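Local coordinates for protein Cow rumen GH26 endo-mannanase (Metagenome, PDB 6UEH) that probably hydrolyses internal beta-1,4 linkages of mannans such as galactomannan, as a GH26 endo-mannanase that carries an accessory CBM6-like domain, at residues A[48-53]-A[113-118]; A[63-68]-A[126-131]. All blocks are in the same frame, centred on the assembly; numbering follows the deposited sequence.

In the fold
Both contacts are antiparallel strand pairs of the CBM6-like accessory domain, one in each of the two sheets that pack face to face as a beta-sandwich. Interaction 1 joins 48-53 to 113-118 in the four-stranded sheet and is largely buried; interaction 2 joins 63-68 to 126-131 in the other sheet and is only partly so. Their centres lie about 12 Å apart, and their inner faces meet: Phe51 and Phe116 pack on Ile128, and Val114 touches Phe63. Away from this shared apolar layer the chemistry differs. The outer face of interaction 1 carries serines and lysines, whereas interaction 2 has threonines, a bound water and, at one end, a calcium ion that Asp126 helps to bind.

Interaction 1 (A[48-53]-A[113-118])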
ATOM      1  N   PRO A  48       7.343 -31.238   6.486  1.00 16.93           N
ATOM      2  CA  PRO A  48       8.269 -30.217   5.983  1.00 16.13           C
ATOM      3  C   PRO A  48       9.657 -30.747   5.629  1.00 16.00           C
ATOM      4  O   PRO A  48      10.085 -31.790   6.126  1.00 15.78           O
ATOM      5  CB  PRO A  48       8.363 -29.229   7.151  1.00 16.78           C
ATOM      6  CG  PRO A  48       8.096 -30.062   8.355  1.00 18.38           C
ATOM      7  CD  PRO A  48       7.061 -31.065   7.922  1.00 19.13           C
ATOM      8  N   ILE A  49      10.344 -30.017   4.757  1.00 14.51           N
ATOM      9  CA  ILE A  49      11.761 -30.239   4.506  1.00 15.81           C
ATOM     10  C   ILE A  49      12.480 -28.935   4.809  1.00 15.30           C
ATOM     11  O   ILE A  49      11.909 -27.854   4.640  1.00 14.42           O
ATOM     12  CB  ILE A  49      12.040 -30.688   3.058  1.00 17.51           C
ATOM     13  CG1 ILE A  49      11.600 -29.612   2.064  1.00 18.34           C
ATOM     14  CG2 ILE A  49      11.344 -32.016   2.767  1.00 18.30           C
ATOM     15  CD1 ILE A  49      11.917 -29.947   0.615  1.00 18.37           C
ATOM     16  N   SER A  50      13.724 -29.020   5.270  1.00 15.03           N
ATOM     17  CA  SER A  50      14.409 -27.813   5.709  1.00 14.78           C
ATOM     18  C   SER A  50      15.928 -27.890   5.614  1.00 14.93           C
ATOM     19  O   SER A  50      16.507 -28.965   5.474  1.00 14.52           O
ATOM     20  CB  SER A  50      14.009 -27.489   7.149  1.00 14.70           C
ATOM     21  OG  SER A  50      14.393 -28.533   8.026  1.00 17.11           O
ATOM     22  N   PHE A  51      16.553 -26.719   5.690  1.00 14.66           N
ATOM     23  CA  PHE A  51      18.004 -26.596   5.747  1.00 16.24           C
ATOM     24  C   PHE A  51      18.360 -25.314   6.484  1.00 16.15           C
ATOM     25  O   PHE A  51      17.509 -24.442   6.678  1.00 14.83           O
ATOM     26  CB  PHE A  51      18.616 -26.601   4.343  1.00 16.80           C
ATOM     27  CG  PHE A  51      18.218 -25.423   3.496  1.00 17.06           C
ATOM     28  CD1 PHE A  51      16.972 -25.376   2.887  1.00 16.23           C
ATOM     29  CD2 PHE A  51      19.101 -24.374   3.285  1.00 17.99           C
ATOM     30  CE1 PHE A  51      16.608 -24.298   2.098  1.00 16.62           C
ATOM     31  CE2 PHE A  51      18.742 -23.293   2.497  1.00 17.93           C
ATOM     32  CZ  PHE A  51      17.495 -23.253   1.904  1.00 16.35           C
ATOM     33  N   ASN A  52      19.616 -25.201   6.897  1.00 18.07           N
ATOM     34  CA  ASN A  52      20.062 -24.036   7.646  1.00 17.36           C
ATOM     35  C   ASN A  52      20.901 -23.066   6.826  1.00 16.53           C
ATOM     36  O   ASN A  52      21.704 -23.473   5.983  1.00 15.52           O
ATOM     37  CB  ASN A  52      20.857 -24.475   8.875  1.00 21.12           C
ATOM     38  CG  ASN A  52      21.538 -23.314   9.571  1.00 24.64           C
ATOM     39  OD1 ASN A  52      20.897 -22.541  10.285  1.00 24.90           O
ATOM     40  ND2 ASN A  52      22.844 -23.179   9.361  1.00 25.95           N
ATOM     41  N   VAL A  53      20.693 -21.778   7.077  1.00 16.39           N
ATOM     42  CA  VAL A  53      21.571 -20.731   6.578  1.00 16.75           C
ATOM     43  C   VAL A  53      22.016 -19.871   7.752  1.00 17.40           C
ATOM     44  O   VAL A  53      21.187 -19.397   8.530  1.00 18.28           O
ATOM     45  CB  VAL A  53      20.884 -19.843   5.522  1.00 16.26           C
ATOM     46  CG1 VAL A  53      21.849 -18.773   5.029  1.00 17.38           C
ATOM     47  CG2 VAL A  53      20.386 -20.683   4.361  1.00 15.79           C
ATOM     48  N   LYS A 113      16.525 -21.391  10.051  1.00 16.70           N
ATOM     49  CA  LYS A 113      15.933 -22.590   9.479  1.00 16.69           C
ATOM     50  C   LYS A 113      15.026 -22.204   8.323  1.00 16.76           C
ATOM     51  O   LYS A 113      13.990 -21.574   8.524  1.00 18.66           O
ATOM     52  CB  LYS A 113      15.152 -23.377  10.532  1.00 17.04           C
ATOM     53  CG  LYS A 113      14.578 -24.690  10.012  1.00 16.57           C
ATOM     54  CD  LYS A 113      13.871 -25.464  11.117  1.00 17.97           C
ATOM     55  CE  LYS A 113      13.453 -26.848  10.641  1.00 18.81           C
ATOM     56  NZ  LYS A 113      12.772 -27.628  11.709  1.00 16.54           N
ATOM     57  N   VAL A 114      15.429 -22.563   7.111  1.00 17.10           N
ATOM     58  CA  VAL A 114      14.596 -22.332   5.940  1.00 15.11           C
ATOM     59  C   VAL A 114      13.812 -23.597   5.630  1.00 15.56           C
ATOM     60  O   VAL A 114      14.398 -24.647   5.365  1.00 14.93           O
ATOM     61  CB  VAL A 114      15.432 -21.923   4.715  1.00 14.41           C
ATOM     62  CG1 VAL A 114      14.518 -21.580   3.543  1.00 15.03           C
ATOM     63  CG2 VAL A 114      16.334 -20.744   5.062  1.00 12.87           C
ATOM     64  N   SER A 115      12.487 -23.496   5.668  1.00 14.94           N
ATOM     65  CA  SER A 115      11.636 -24.665   5.476  1.00 16.29           C
ATOM     66  C   SER A 115      10.644 -24.497   4.336  1.00 16.29           C
ATOM     67  O   SER A 115      10.190 -23.391   4.044  1.00 17.33           O
ATOM     68  CB  SER A 115      10.860 -24.980   6.760  1.00 18.12           C
ATOM     69  OG  SER A 115      11.732 -25.219   7.848  1.00 20.46           O
ATOM     70  N   PHE A 116      10.314 -25.608   3.693  1.00 15.16           N
ATOM     71  CA  PHE A 116       9.114 -25.672   2.881  1.00 15.67           C
ATOM     72  C   PHE A 116       8.101 -26.505   3.644  1.00 15.40           C
ATOM     73  O   PHE A 116       8.324 -27.687   3.899  1.00 16.27           O
ATOM     74  CB  PHE A 116       9.402 -26.256   1.498  1.00 15.89           C
ATOM     75  CG  PHE A 116      10.195 -25.339   0.620  1.00 15.85           C
ATOM     76  CD1 PHE A 116       9.581 -24.276  -0.020  1.00 16.44           C
ATOM     77  CD2 PHE A 116      11.557 -25.526   0.446  1.00 15.21           C
ATOM     78  CE1 PHE A 116      10.309 -23.421  -0.824  1.00 16.97           C
ATOM     79  CE2 PHE A 116      12.288 -24.676  -0.356  1.00 15.40           C
ATOM     80  CZ  PHE A 116      11.664 -23.623  -0.993  1.00 16.89           C
ATOM     81  N   LYS A 117       7.002 -25.870   4.034  1.00 15.07           N
ATOM     82  CA  LYS A 117       5.994 -26.517   4.863  1.00 16.67           C
ATOM     83  C   LYS A 117       4.898 -27.137   4.004  1.00 17.60           C
ATOM     84  O   LYS A 117       4.649 -26.682   2.886  1.00 17.07           O
ATOM     85  CB  LYS A 117       5.400 -25.513   5.856  1.00 19.48           C
ATOM     86  CG  LYS A 117       6.415 -24.958   6.850  1.00 21.76           C
ATOM     87  CD  LYS A 117       5.761 -24.033   7.867  1.00 24.13           C
ATOM     88  CE  LYS A 117       6.746 -23.615   8.952  1.00 25.49           C
ATOM     89  NZ  LYS A 117       6.110 -22.739   9.982  1.00 26.67           N
ATOM     90  N   PRO A 118       4.250 -28.193   4.519  1.00 16.91           N
ATOM     91  CA  PRO A 118       3.148 -28.850   3.803  1.00 16.45           C
ATOM     92  C   PRO A 118       1.875 -28.011   3.797  1.00 17.29           C
ATOM     93  O   PRO A 118       0.815 -28.485   4.213  1.00 16.76           O
ATOM     94  CB  PRO A 118       2.943 -30.145   4.594  1.00 17.57           C
ATOM     95  CG  PRO A 118       3.425 -29.821   5.966  1.00 18.09           C
ATOM     96  CD  PRO A 118       4.596 -28.906   5.762  1.00 17.37           C
TER
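Phe51 and Val114 make the main side-chain contact between 48-53 and 113-118, the two side chains running alongside one another off the sheet. The valine sets its CB over one face of the ring, 4.0 Å from the Phe51 ring centroid and displaced toward the rim, a CH-pi contact. Its CG1 reaches Phe51 CE1 at 3.7 Å, and its CG2 touches CG2 of Val53. A chi1 of 65° sets Phe51 CG between the backbone N and the carbonyl carbon, and the ring beyond it comes nearer to 113-118, beside Val114. Farther along the same face, Ile49 CG1 comes to the rim of the Phe116 ring, close to the ring plane, and meets Phe116 CB at 4.1 Å.

This face is the inner layer of a CBM6-like beta-sandwich: Phe51 also packs on Val130 of the opposing sheet and on Tyr10 and Ile12 of strand 10-13, and Phe116 meets the rings of Phe102 and Phe125. An alanine in place of Phe51 would probably open a gap between the sheets and leave Val114 and Ile128 without the ring they pack on.

The backbones are joined by two pairs of hydrogen bonds. Ile49 and Phe116 exchange one pair, with Phe116 N to Ile49 O at 2.9 Å; Phe51 and Val114 exchange the other, with Val114 N to Phe51 O at 2.8 Å. Between them Ser50 and Ser115 form a non-hydrogen-bonded pair, where Ser50 CA makes a CA-H...O contact of 3.2 Å to Val114 O.

On the outer face the contacts are lighter. Lys113 runs out extended, its CG anti to the backbone N, and passes Ser50 so that its CE lies 3.2 Å from Ser50 OG. Ser115 OG approaches CB of Ser50. At the end of the pairing, the rings of Pro48 and Pro118 touch through their CD atoms.

Interaction 2 (A[63-68]-A[126-131]); sequences FTAKVA and DTITVE. With CA (calcium ion), chain B.
Thr64 and Thr129 form a hydrogen-bonded pair, both bonds nearly straight, in two antiparallel strands whose axes come within 4.6 Å, their N-to-C directions 164° apart. Thr129 N donates to Thr64 O at 2.7 Å, and Thr64 N returns a bond to Thr129 O. Beyond them Lys66 N bonds Thr127 O in a more bent fashion, and where the chain turns a corner Asp126 N donates to Lys66 O at 2.8 Å.

This corner belongs to the calcium site of the CBM6-like sandwich. Asp126 binds the ion twice, through OD1 at 2.3 Å and through its own carbonyl O at 2.7 Å; Glu13, Glu15, Ser37 and Gly40 complete the site. Lys66 lies beside Asp126, CB to CB 4.0 Å, but its chain bends at chi2 (83°) and chi3, and its NZ pairs with Asp99.

On the inner face Phe63 and Val130 stand side by side, with Val130 CG1 over one face of the ring and Val130 CG2 3.8 Å from Phe63 CE2. On the opposite face a water connects the strands, lying 2.7 Å from Thr64 OG1 and within hydrogen-bonding distance of Thr129 O and Glu131 OE2, while Thr129 OG1 is hydrogen-bonded to OG1 of Thr11.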
ATOM      1  N   PHE A  63      15.293 -16.234  -2.567  1.00 16.15           N
ATOM      2  CA  PHE A  63      15.057 -17.671  -2.513  1.00 16.22           C
ATOM      3  C   PHE A  63      14.476 -18.185  -3.825  1.00 17.03           C
ATOM      4  O   PHE A  63      13.439 -17.711  -4.289  1.00 17.10           O
ATOM      5  CB  PHE A  63      14.132 -18.014  -1.344  1.00 15.05           C
ATOM      6  CG  PHE A  63      14.732 -17.715  -0.003  1.00 16.60           C
ATOM      7  CD1 PHE A  63      14.688 -16.432   0.522  1.00 17.55           C
ATOM      8  CD2 PHE A  63      15.357 -18.711   0.727  1.00 17.08           C
ATOM      9  CE1 PHE A  63      15.250 -16.151   1.750  1.00 18.07           C
ATOM     10  CE2 PHE A  63      15.920 -18.437   1.957  1.00 17.55           C
ATOM     11  CZ  PHE A  63      15.865 -17.156   2.470  1.00 18.01           C
ATOM     12  N   THR A  64      15.162 -19.153  -4.418  1.00 17.30           N
ATOM     13  CA  THR A  64      14.735 -19.749  -5.674  1.00 19.91           C
ATOM     14  C   THR A  64      14.875 -21.265  -5.572  1.00 19.90           C
ATOM     15  O   THR A  64      15.724 -21.766  -4.835  1.00 18.89           O
ATOM     16  CB  THR A  64      15.564 -19.216  -6.860  1.00 23.04           C
ATOM     17  OG1 THR A  64      15.677 -17.791  -6.760  1.00 25.10           O
ATOM     18  CG2 THR A  64      14.915 -19.574  -8.193  1.00 25.20           C
ATOM     19  N   ALA A  65      14.035 -21.996  -6.293  1.00 19.50           N
ATOM     20  CA  ALA A  65      14.130 -23.447  -6.290  1.00 17.09           C
ATOM     21  C   ALA A  65      13.732 -24.027  -7.638  1.00 17.39           C
ATOM     22  O   ALA A  65      12.877 -23.477  -8.336  1.00 17.10           O
ATOM     23  CB  ALA A  65      13.265 -24.033  -5.182  1.00 15.23           C
ATOM     24  N   LYS A  66      14.377 -25.128  -8.005  1.00 17.50           N
ATOM     25  CA  LYS A  66      13.995 -25.886  -9.186  1.00 19.02           C
ATOM     26  C   LYS A  66      12.893 -26.851  -8.779  1.00 16.30           C
ATOM     27  O   LYS A  66      13.144 -27.825  -8.062  1.00 15.55           O
ATOM     28  CB  LYS A  66      15.189 -26.638  -9.771  1.00 23.10           C
ATOM     29  CG  LYS A  66      14.920 -27.256 -11.131  1.00 26.26           C
ATOM     30  CD  LYS A  66      15.099 -26.235 -12.237  1.00 28.91           C
ATOM     31  CE  LYS A  66      16.550 -25.789 -12.331  1.00 31.69           C
ATOM     32  NZ  LYS A  66      16.752 -24.783 -13.410  1.00 33.57           N
ATOM     33  N   VAL A  67      11.670 -26.572  -9.213  1.00 13.98           N
ATOM     34  CA  VAL A  67      10.524 -27.311  -8.706  1.00 13.34           C
ATOM     35  C   VAL A  67       9.662 -27.926  -9.797  1.00 13.61           C
ATOM     36  O   VAL A  67       9.848 -27.672 -10.987  1.00 13.84           O
ATOM     37  CB  VAL A  67       9.613 -26.410  -7.844  1.00 13.01           C
ATOM     38  CG1 VAL A  67      10.418 -25.727  -6.748  1.00 12.29           C
ATOM     39  CG2 VAL A  67       8.909 -25.382  -8.718  1.00 14.26           C
ATOM     40  N   ALA A  68       8.722 -28.757  -9.362  1.00 11.77           N
ATOM     41  CA  ALA A  68       7.651 -29.248 -10.207  1.00 12.14           C
ATOM     42  C   ALA A  68       6.405 -29.363  -9.343  1.00 13.28           C
ATOM     43  O   ALA A  68       6.495 -29.380  -8.117  1.00 13.13           O
ATOM     44  CB  ALA A  68       8.008 -30.586 -10.832  1.00 12.46           C
ATOM     45  N   ASP A 126      13.887 -30.111  -6.655  1.00 16.12           N
ATOM     46  CA  ASP A 126      15.146 -30.678  -7.130  1.00 16.51           C
ATOM     47  C   ASP A 126      16.330 -30.041  -6.413  1.00 16.37           C
ATOM     48  O   ASP A 126      17.136 -30.730  -5.791  1.00 16.39           O
ATOM     49  CB  ASP A 126      15.276 -30.487  -8.644  1.00 17.01           C
ATOM     50  CG  ASP A 126      16.554 -31.089  -9.205  1.00 19.69           C
ATOM     51  OD1 ASP A 126      17.121 -32.001  -8.567  1.00 19.10           O
ATOM     52  OD2 ASP A 126      16.987 -30.653 -10.292  1.00 20.15           O
ATOM     53  N   THR A 127      16.431 -28.720  -6.522  1.00 16.96           N
ATOM     54  CA  THR A 127      17.450 -27.952  -5.818  1.00 17.02           C
ATOM     55  C   THR A 127      16.836 -26.694  -5.216  1.00 17.56           C
ATOM     56  O   THR A 127      15.757 -26.262  -5.623  1.00 17.28           O
ATOM     57  CB  THR A 127      18.609 -27.534  -6.745  1.00 17.10           C
ATOM     58  OG1 THR A 127      18.095 -26.744  -7.823  1.00 16.79           O
ATOM     59  CG2 THR A 127      19.327 -28.755  -7.312  1.00 17.06           C
ATOM     60  N   ILE A 128      17.527 -26.115  -4.242  1.00 15.57           N
ATOM     61  CA  ILE A 128      17.118 -24.852  -3.640  1.00 15.25           C
ATOM     62  C   ILE A 128      18.316 -23.907  -3.631  1.00 18.22           C
ATOM     63  O   ILE A 128      19.433 -24.321  -3.320  1.00 17.74           O
ATOM     64  CB  ILE A 128      16.585 -25.051  -2.209  1.00 18.64           C
ATOM     65  CG1 ILE A 128      15.443 -26.073  -2.204  1.00 14.74           C
ATOM     66  CG2 ILE A 128      16.133 -23.724  -1.614  1.00 14.56           C
ATOM     67  CD1 ILE A 128      15.137 -26.645  -0.833  1.00 19.38           C
ATOM     68  N   THR A 129      18.087 -22.646  -3.986  1.00 15.39           N
ATOM     69  CA  THR A 129      19.174 -21.678  -4.085  1.00 17.57           C
ATOM     70  C   THR A 129      18.899 -20.424  -3.261  1.00 18.37           C
ATOM     71  O   THR A 129      17.822 -19.833  -3.350  1.00 19.59           O
ATOM     72  CB  THR A 129      19.427 -21.275  -5.556  1.00 18.02           C
ATOM     73  OG1 THR A 129      19.891 -22.417  -6.287  1.00 19.46           O
ATOM     74  CG2 THR A 129      20.471 -20.176  -5.648  1.00 19.47           C
ATOM     75  N   VAL A 130      19.880 -20.031  -2.453  1.00 17.56           N
ATOM     76  CA  VAL A 130      19.795 -18.802  -1.675  1.00 15.12           C
ATOM     77  C   VAL A 130      20.889 -17.829  -2.107  1.00 17.00           C
ATOM     78  O   VAL A 130      22.074 -18.162  -2.087  1.00 17.32           O
ATOM     79  CB  VAL A 130      19.920 -19.073  -0.163  1.00 18.69           C
ATOM     80  CG1 VAL A 130      19.745 -17.785   0.627  1.00 14.69           C
ATOM     81  CG2 VAL A 130      18.899 -20.112   0.278  1.00 17.66           C
ATOM     82  N   GLU A 131      20.481 -16.627  -2.502  1.00 17.05           N
ATOM     83  CA  GLU A 131      21.413 -15.591  -2.938  1.00 17.98           C
ATOM     84  C   GLU A 131      21.202 -14.311  -2.146  1.00 16.91           C
ATOM     85  O   GLU A 131      20.125 -14.091  -1.595  1.00 15.20           O
ATOM     86  CB  GLU A 131      21.236 -15.304  -4.428  1.00 20.12           C
ATOM     87  CG  GLU A 131      21.504 -16.491  -5.331  1.00 24.36           C
ATOM     88  CD  GLU A 131      20.926 -16.301  -6.716  1.00 27.82           C
ATOM     89  OE1 GLU A 131      21.707 -16.232  -7.688  1.00 30.05           O
ATOM     90  OE2 GLU A 131      19.686 -16.225  -6.834  1.00 28.28           O
TER
HETATM   91 CA    CA B 601      18.247 -32.982  -6.812  1.00 15.97          CA
HETATM   92  O   HOH W   1      17.983 -17.651  -5.386  1.00 18.93           O